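Local coordinates for acetone carboxylase alpha subunit (Xanthobacter autotrophicus Py2, PDB 5M45), which is a subunit of the hydantoinase B/oxoprolinase family that takes its place in a six-chain assembly and holds manganese and magnesium ions, at residues I110-M115 with G355-M360; M360-I365 with A476-P481; K384-N389 with F722-R727. All blocks are in the same frame, centred on the assembly; numbering follows the deposited sequence.

Contact 1: residues I110-M115 with G355-M360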
# COMPACT_ATOMS: atom_id res chain seq x y z
N ILE A 110 -8.19 -7.21 22.85
CA ILE A 110 -6.83 -7.60 22.41
C ILE A 110 -5.99 -6.35 22.11
O ILE A 110 -4.77 -6.37 22.25
CB ILE A 110 -6.85 -8.60 21.21
CG1 ILE A 110 -5.50 -9.34 21.08
CG2 ILE A 110 -7.21 -7.89 19.89
CD1 ILE A 110 -5.57 -10.56 20.19
N HIS A 111 -6.65 -5.26 21.73
CA HIS A 111 -5.95 -4.02 21.38
C HIS A 111 -5.49 -3.19 22.56
O HIS A 111 -4.74 -2.22 22.37
CB HIS A 111 -6.78 -3.22 20.36
CG HIS A 111 -7.01 -3.97 19.09
ND1 HIS A 111 -6.02 -4.15 18.15
CD2 HIS A 111 -8.08 -4.67 18.65
CE1 HIS A 111 -6.48 -4.90 17.17
NE2 HIS A 111 -7.73 -5.22 17.45
N VAL A 112 -5.85 -3.58 23.77
CA VAL A 112 -5.21 -3.03 24.98
C VAL A 112 -3.68 -3.25 24.82
O VAL A 112 -2.89 -2.29 24.93
CB VAL A 112 -5.75 -3.67 26.29
CG1 VAL A 112 -4.90 -3.30 27.48
CG2 VAL A 112 -7.21 -3.29 26.53
N GLY A 113 -3.29 -4.48 24.49
CA GLY A 113 -1.88 -4.83 24.25
C GLY A 113 -1.29 -4.28 22.97
O GLY A 113 -0.17 -3.77 23.00
N THR A 114 -2.00 -4.38 21.84
CA THR A 114 -1.45 -3.90 20.53
C THR A 114 -1.19 -2.38 20.52
O THR A 114 -0.14 -1.93 20.08
CB THR A 114 -2.30 -4.27 19.32
OG1 THR A 114 -3.54 -3.56 19.39
CG2 THR A 114 -2.58 -5.74 19.26
N MET A 115 -2.11 -1.59 21.05
CA MET A 115 -1.96 -0.10 21.04
C MET A 115 -0.86 0.34 22.03
O MET A 115 -0.09 1.27 21.74
CB MET A 115 -3.29 0.61 21.33
CG MET A 115 -4.31 0.47 20.20
SD MET A 115 -5.89 1.38 20.40
CE MET A 115 -6.60 0.62 21.84
N GLY A 355 -3.73 -11.97 23.14
CA GLY A 355 -4.87 -12.87 23.10
C GLY A 355 -4.96 -13.84 24.28
O GLY A 355 -6.06 -14.19 24.73
N ILE A 356 -3.80 -14.31 24.77
CA ILE A 356 -3.78 -15.12 26.00
C ILE A 356 -4.32 -14.28 27.17
O ILE A 356 -5.10 -14.79 28.01
CB ILE A 356 -2.39 -15.71 26.28
CG1 ILE A 356 -2.00 -16.70 25.17
CG2 ILE A 356 -2.36 -16.43 27.67
CD1 ILE A 356 -0.51 -17.09 25.14
N TRP A 357 -3.95 -13.00 27.21
CA TRP A 357 -4.45 -12.04 28.21
C TRP A 357 -5.98 -11.89 28.10
O TRP A 357 -6.67 -11.94 29.13
CB TRP A 357 -3.70 -10.70 28.12
CG TRP A 357 -4.20 -9.62 29.01
CD1 TRP A 357 -3.77 -9.34 30.27
CD2 TRP A 357 -5.24 -8.68 28.72
NE1 TRP A 357 -4.47 -8.26 30.79
CE2 TRP A 357 -5.36 -7.83 29.84
CE3 TRP A 357 -6.04 -8.43 27.60
CZ2 TRP A 357 -6.28 -6.76 29.87
CZ3 TRP A 357 -6.95 -7.40 27.62
CH2 TRP A 357 -7.07 -6.58 28.77
N VAL A 358 -6.50 -11.80 26.87
CA VAL A 358 -7.96 -11.78 26.64
C VAL A 358 -8.65 -13.01 27.26
O VAL A 358 -9.65 -12.87 27.98
CB VAL A 358 -8.29 -11.62 25.13
CG1 VAL A 358 -9.79 -11.78 24.87
CG2 VAL A 358 -7.83 -10.25 24.61
N MET A 359 -8.09 -14.20 27.00
CA MET A 359 -8.61 -15.41 27.61
C MET A 359 -8.61 -15.33 29.13
O MET A 359 -9.64 -15.68 29.77
CB MET A 359 -7.85 -16.66 27.15
CG MET A 359 -8.35 -17.91 27.86
SD MET A 359 -7.17 -19.21 28.04
CE MET A 359 -5.94 -18.47 29.07
N MET A 360 -7.51 -14.87 29.72
CA MET A 360 -7.46 -14.65 31.17
C MET A 360 -8.60 -13.76 31.71
O MET A 360 -9.17 -14.07 32.76
CB MET A 360 -6.12 -14.04 31.62
CG MET A 360 -4.89 -14.94 31.43
SD MET A 360 -3.31 -14.03 31.50
CE MET A 360 -3.24 -13.63 33.14
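Ile110 and Val112 pack on Gly355, Trp357 and Val358 where the N-terminal part of helix 111-124 meets the side of helix 349-361, a buried helix-helix contact built from aliphatic and aromatic side chains. The backbones come nearest at Ile110 and Gly355, whose CA atoms are 5.7 Å apart. Glycine suits this point because it has no side chain to hold the chains apart: Ile110 CD1 rests directly on the helix backbone, 3.8 Å from Gly355 N. The extended branch of Ile110 makes this reach, since CG1 stands anti to the backbone N (chi1 -161°). Its CB meanwhile touches Val358, whose CG2 methyl slides past it to lie 3.5 Å from Ile110 N. Valine is short, and its CG2 fits against the Ile110 main chain while the backbones stay close.

Two residues on, Val112 meets the far end of the Trp357 indole. The two side chains cross at about a right angle, and Val112 CG2 lies 4.0 Å from Trp357 CH2. Trp357 extends away from its own backbone N (chi1 175°), which carries the six-membered ring over to the other helix, while NE1 is satisfied by Asn371 O. Strands 90-95 and 101-104 supply further neighbours of Val112.

Next to this apolar seam, the CG2 methyl of Ile110 sits 3.5 Å above one face of the His111 ring. His111 ND1 shares a hydrogen bond of 2.8 Å with Thr114 OG1, and NE2 makes a weak one to Asp153, a manganese ligand together with His150 and His175. Gly113 belongs to the pocket of the bound 3,6,9,12,15-pentaoxaheptadecan-1-ol. The arrangement is thus ordinary hydrophobic helix packing, lying beside a manganese site and a ligand pocket.

Contact 2: residues M360-I365 with A476-P481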
# COMPACT_ATOMS: atom_id res chain seq x y z
N MET A 360 -7.51 -14.87 29.72
CA MET A 360 -7.46 -14.65 31.17
C MET A 360 -8.60 -13.76 31.71
O MET A 360 -9.17 -14.07 32.76
CB MET A 360 -6.12 -14.04 31.62
CG MET A 360 -4.89 -14.94 31.43
SD MET A 360 -3.31 -14.03 31.50
CE MET A 360 -3.24 -13.63 33.14
N THR A 361 -8.92 -12.67 31.01
CA THR A 361 -10.02 -11.78 31.40
C THR A 361 -11.40 -12.46 31.45
O THR A 361 -12.29 -11.94 32.11
CB THR A 361 -10.16 -10.50 30.52
OG1 THR A 361 -10.75 -10.82 29.24
CG2 THR A 361 -8.82 -9.73 30.39
N GLN A 362 -11.57 -13.57 30.73
CA GLN A 362 -12.83 -14.29 30.66
C GLN A 362 -12.98 -15.43 31.70
O GLN A 362 -14.08 -16.01 31.81
CB GLN A 362 -13.08 -14.86 29.25
CG GLN A 362 -13.16 -13.78 28.19
CD GLN A 362 -13.24 -14.29 26.78
OE1 GLN A 362 -13.65 -15.43 26.50
NE2 GLN A 362 -12.84 -13.42 25.85
N THR A 363 -11.92 -15.72 32.45
CA THR A 363 -11.91 -16.87 33.38
C THR A 363 -11.17 -16.60 34.72
O THR A 363 -11.76 -16.79 35.82
CB THR A 363 -11.43 -18.18 32.65
OG1 THR A 363 -11.53 -19.31 33.53
CG2 THR A 363 -9.97 -18.08 32.11
N LEU A 364 -9.92 -16.13 34.68
CA LEU A 364 -9.11 -15.92 35.90
C LEU A 364 -9.38 -14.58 36.58
O LEU A 364 -9.60 -14.53 37.79
CB LEU A 364 -7.60 -16.01 35.61
CG LEU A 364 -6.99 -17.41 35.54
CD1 LEU A 364 -5.59 -17.34 35.01
CD2 LEU A 364 -6.99 -18.08 36.90
N ILE A 365 -9.37 -13.50 35.79
CA ILE A 365 -9.45 -12.13 36.33
C ILE A 365 -10.67 -11.24 35.98
O ILE A 365 -10.57 -10.03 36.06
CB ILE A 365 -8.14 -11.35 35.99
CG1 ILE A 365 -7.98 -11.14 34.48
CG2 ILE A 365 -6.90 -12.04 36.59
CD1 ILE A 365 -6.79 -10.25 34.13
N ALA A 476 -20.87 -16.34 21.13
CA ALA A 476 -19.62 -15.62 21.45
C ALA A 476 -18.44 -15.97 20.51
O ALA A 476 -18.54 -16.88 19.65
CB ALA A 476 -19.22 -15.91 22.89
N ALA A 477 -17.37 -15.21 20.69
CA ALA A 477 -16.08 -15.46 20.05
C ALA A 477 -15.00 -15.24 21.09
O ALA A 477 -15.16 -14.43 21.98
CB ALA A 477 -15.89 -14.52 18.87
N ILE A 478 -13.89 -15.95 20.97
CA ILE A 478 -12.74 -15.73 21.91
C ILE A 478 -12.27 -14.25 21.97
O ILE A 478 -11.92 -13.77 23.04
CB ILE A 478 -11.56 -16.68 21.60
CG1 ILE A 478 -10.44 -16.58 22.66
CG2 ILE A 478 -10.96 -16.44 20.23
CD1 ILE A 478 -10.89 -16.95 24.06
N TRP A 479 -12.30 -13.54 20.84
CA TRP A 479 -11.88 -12.14 20.76
C TRP A 479 -12.93 -11.10 21.23
O TRP A 479 -12.65 -9.89 21.26
CB TRP A 479 -11.32 -11.77 19.34
CG TRP A 479 -12.04 -12.38 18.19
CD1 TRP A 479 -11.62 -13.46 17.46
CD2 TRP A 479 -13.31 -12.02 17.66
NE1 TRP A 479 -12.54 -13.78 16.51
CE2 TRP A 479 -13.59 -12.91 16.59
CE3 TRP A 479 -14.23 -11.00 17.96
CZ2 TRP A 479 -14.76 -12.84 15.85
CZ3 TRP A 479 -15.41 -10.93 17.22
CH2 TRP A 479 -15.65 -11.83 16.16
N ASN A 480 -14.15 -11.54 21.56
CA ASN A 480 -15.18 -10.69 22.17
C ASN A 480 -16.30 -11.58 22.75
O ASN A 480 -17.14 -12.14 21.96
CB ASN A 480 -15.79 -9.66 21.17
CG ASN A 480 -16.76 -8.67 21.85
OD1 ASN A 480 -17.14 -8.83 23.05
ND2 ASN A 480 -17.17 -7.64 21.10
N PRO A 481 -16.34 -11.74 24.09
CA PRO A 481 -17.36 -12.60 24.70
C PRO A 481 -18.80 -12.04 24.62
O PRO A 481 -19.77 -12.81 24.84
CB PRO A 481 -16.85 -12.76 26.15
CG PRO A 481 -16.16 -11.45 26.44
CD PRO A 481 -15.50 -11.09 25.12
O HOH W 1 -15.35 -16.12 24.44
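Ala477 begins the contact through a bridging water rather than directly: the water donates to Gln362 OE1 at 2.8 Å and, more weakly, to the carbonyl O of Ala477. That same carbonyl closes a type I beta turn by accepting from Asn480 N, at 3.1 Å, so the turn presents its backbone in a settled shape.

Ile478, the second residue of the turn, offers the direct polar partner. Its O receives a hydrogen bond from Gln362 NE2 of 3.0 Å, moderately bent with an N-H...O angle of 149°, and the donor arrives tilted 29° from the carbonyl plane. Glutamine is well matched to the position: with CG beside the backbone N (chi1 -61°) and the chain extended beyond it, the amide reaches from the C-terminal end region of helix 349-361 to the loop. The side chain of Ile478 crosses it at about a right angle, bringing CD1 to 4.0 Å from OE1; Val405 and Trp412 of helix 401-422 also pack on this isoleucine.

After the turn, Pro481 comes over the face of the Gln362 amide opposite that CD1 methyl. Its CD is 3.6 Å from NE2, and CB lies almost directly above the amide carbon. The proline ring, with no N-H of its own, lays apolar CH groups on the amide face. Pro481 also packs on the backbone of a neighbouring chain of another protein.

Both ends of one buried amide are therefore used, NE2 on a carbonyl and OE1 on the water, and together these bonds limit rotation of the group between its two apolar flanks.

Contact 3: residues K384-N389 with F722-R727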
# COMPACT_ATOMS: atom_id res chain seq x y z
N LYS A 384 11.92 -17.75 18.27
CA LYS A 384 12.02 -16.87 17.10
C LYS A 384 11.99 -17.67 15.81
O LYS A 384 12.72 -18.64 15.65
CB LYS A 384 13.33 -16.02 17.19
CG LYS A 384 13.49 -14.86 16.19
CD LYS A 384 12.37 -13.82 16.29
CE LYS A 384 12.65 -12.59 15.41
NZ LYS A 384 11.51 -11.63 15.43
N GLY A 385 11.17 -17.24 14.86
CA GLY A 385 10.97 -17.96 13.60
C GLY A 385 9.71 -18.80 13.46
O GLY A 385 9.37 -19.20 12.33
N THR A 386 9.05 -19.09 14.58
CA THR A 386 7.74 -19.74 14.58
C THR A 386 6.68 -18.79 14.01
O THR A 386 6.89 -17.58 13.87
CB THR A 386 7.32 -20.21 15.99
OG1 THR A 386 7.29 -19.08 16.87
CG2 THR A 386 8.32 -21.28 16.57
N TRP A 387 5.50 -19.33 13.70
CA TRP A 387 4.41 -18.50 13.15
C TRP A 387 3.92 -17.42 14.12
O TRP A 387 3.45 -16.36 13.66
CB TRP A 387 3.22 -19.37 12.65
CG TRP A 387 2.46 -20.11 13.77
CD1 TRP A 387 2.63 -21.42 14.17
CD2 TRP A 387 1.44 -19.56 14.58
NE1 TRP A 387 1.74 -21.70 15.19
CE2 TRP A 387 1.01 -20.58 15.46
CE3 TRP A 387 0.82 -18.30 14.64
CZ2 TRP A 387 -0.03 -20.37 16.39
CZ3 TRP A 387 -0.18 -18.09 15.58
CH2 TRP A 387 -0.61 -19.12 16.44
N MET A 388 4.00 -17.68 15.44
CA MET A 388 3.65 -16.70 16.48
C MET A 388 4.75 -15.66 16.82
O MET A 388 4.48 -14.71 17.54
CB MET A 388 3.12 -17.37 17.77
CG MET A 388 4.12 -18.20 18.57
SD MET A 388 4.27 -19.93 18.09
CE MET A 388 2.73 -20.58 18.76
N ASN A 389 5.97 -15.84 16.31
CA ASN A 389 7.07 -14.85 16.51
C ASN A 389 7.99 -14.90 15.26
O ASN A 389 9.13 -15.33 15.34
CB ASN A 389 7.81 -15.14 17.81
CG ASN A 389 8.85 -14.09 18.19
OD1 ASN A 389 8.87 -12.93 17.65
ND2 ASN A 389 9.74 -14.47 19.09
N PHE A 722 10.56 -29.50 14.03
CA PHE A 722 11.82 -30.05 14.53
C PHE A 722 12.94 -29.02 14.42
O PHE A 722 13.69 -28.84 15.38
CB PHE A 722 12.27 -31.30 13.76
CG PHE A 722 11.42 -32.55 13.95
CD1 PHE A 722 10.52 -32.71 15.00
CD2 PHE A 722 11.57 -33.58 13.05
CE1 PHE A 722 9.77 -33.85 15.12
CE2 PHE A 722 10.82 -34.74 13.16
CZ PHE A 722 9.91 -34.88 14.20
N LYS A 723 13.06 -28.36 13.26
CA LYS A 723 14.15 -27.38 13.06
C LYS A 723 14.07 -26.18 14.01
O LYS A 723 15.06 -25.75 14.49
CB LYS A 723 14.19 -26.85 11.64
CG LYS A 723 14.87 -27.83 10.71
CD LYS A 723 14.87 -27.30 9.26
CE LYS A 723 13.44 -27.13 8.68
NZ LYS A 723 13.34 -27.07 7.22
N LEU A 724 12.88 -25.65 14.24
CA LEU A 724 12.69 -24.51 15.18
C LEU A 724 12.67 -24.89 16.68
O LEU A 724 12.82 -24.01 17.53
CB LEU A 724 11.39 -23.76 14.85
CG LEU A 724 11.47 -22.92 13.56
CD1 LEU A 724 10.07 -22.68 13.00
CD2 LEU A 724 12.18 -21.61 13.79
N GLY A 725 12.49 -26.18 16.98
CA GLY A 725 12.31 -26.70 18.34
C GLY A 725 13.08 -28.00 18.61
O GLY A 725 12.48 -29.07 18.66
N PRO A 726 14.39 -27.90 18.81
CA PRO A 726 15.18 -29.12 19.07
C PRO A 726 14.74 -29.95 20.28
O PRO A 726 14.91 -31.16 20.28
CB PRO A 726 16.62 -28.62 19.28
CG PRO A 726 16.54 -27.11 19.27
CD PRO A 726 15.20 -26.67 18.81
N ARG A 727 14.18 -29.33 21.31
CA ARG A 727 13.66 -30.08 22.44
C ARG A 727 12.44 -30.94 22.04
O ARG A 727 12.27 -32.05 22.54
CB ARG A 727 13.32 -29.11 23.55
CG ARG A 727 13.10 -29.71 24.90
CD ARG A 727 13.41 -28.64 26.00
NE ARG A 727 12.92 -27.23 25.95
CZ ARG A 727 11.65 -26.79 26.11
NH1 ARG A 727 10.63 -27.66 26.12
NH2 ARG A 727 11.41 -25.50 26.19
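Leu724, in the last turn of helix 712-724, packs its isobutyl group on the loop that leads from strand 378-381 to helix 401-422, at the entry to a type I beta turn running from Thr386 to Asn389.

The contact itself is van der Waals packing of one branched side chain on peptide groups. The CA-CB bond of Leu724 points toward the loop, and with CG beside the backbone N (chi1 -73°) both methyls are laid on it, dividing the surface between them. CD1 meets Gly385 O at 3.6 Å and extends to the Thr386 methyl, CG2, at 4.2 Å. Leucine's fork fits such a curved stretch of main chain. Glycine is called for at 385 on two counts: at its positive phi of 101° a CB would press on the carbonyl O of Lys384, and it would also strike Leu724 CD2.

Backbone hydrogen bonds give the loop its form. Asn389 N closes the turn on Thr386 O at 3.1 Å, and Gly385 N binds Asn389 O at 2.8 Å, drawing together the residues on the two flanks of the turn. The Thr386 hydroxyl adds a bond to Pro383 O. Across the contact, Gly725 breaks the helical path after Leu724 and stands at the N-cap position of helix 726-735.

The charged end of Lys384 is engaged away from the leucine: NZ forms a salt bridge with Asp761 and a hydrogen bond to Pro390 O.

Where the other methyl comes to rest, Leu724 CD2 lies 3.5 Å from the carbonyl O of Lys384.

How the contacts relate
From the N terminus, contact 1 closes first: about 240 residues after helix 111-124 begins, the chain returns as helix 349-361. Met360 then belongs to both contact 1 and contact 2, so the two follow in series on one helix, and they touch where Val358 CG1 meets Ile478 O at 3.4 Å. Before contact 2 closes at 476-481, contact 3 opens at 384-389; it closes only at 722-727, so these two cross. Contacts 1 and 2 tie helix 349-361 to helix 111-124 and to the loop before helix 488-494. Contact 3, whose centre lies about 23 Å from that of contact 1, brings the C-terminal helices 712-724 and 726-735 back to the body.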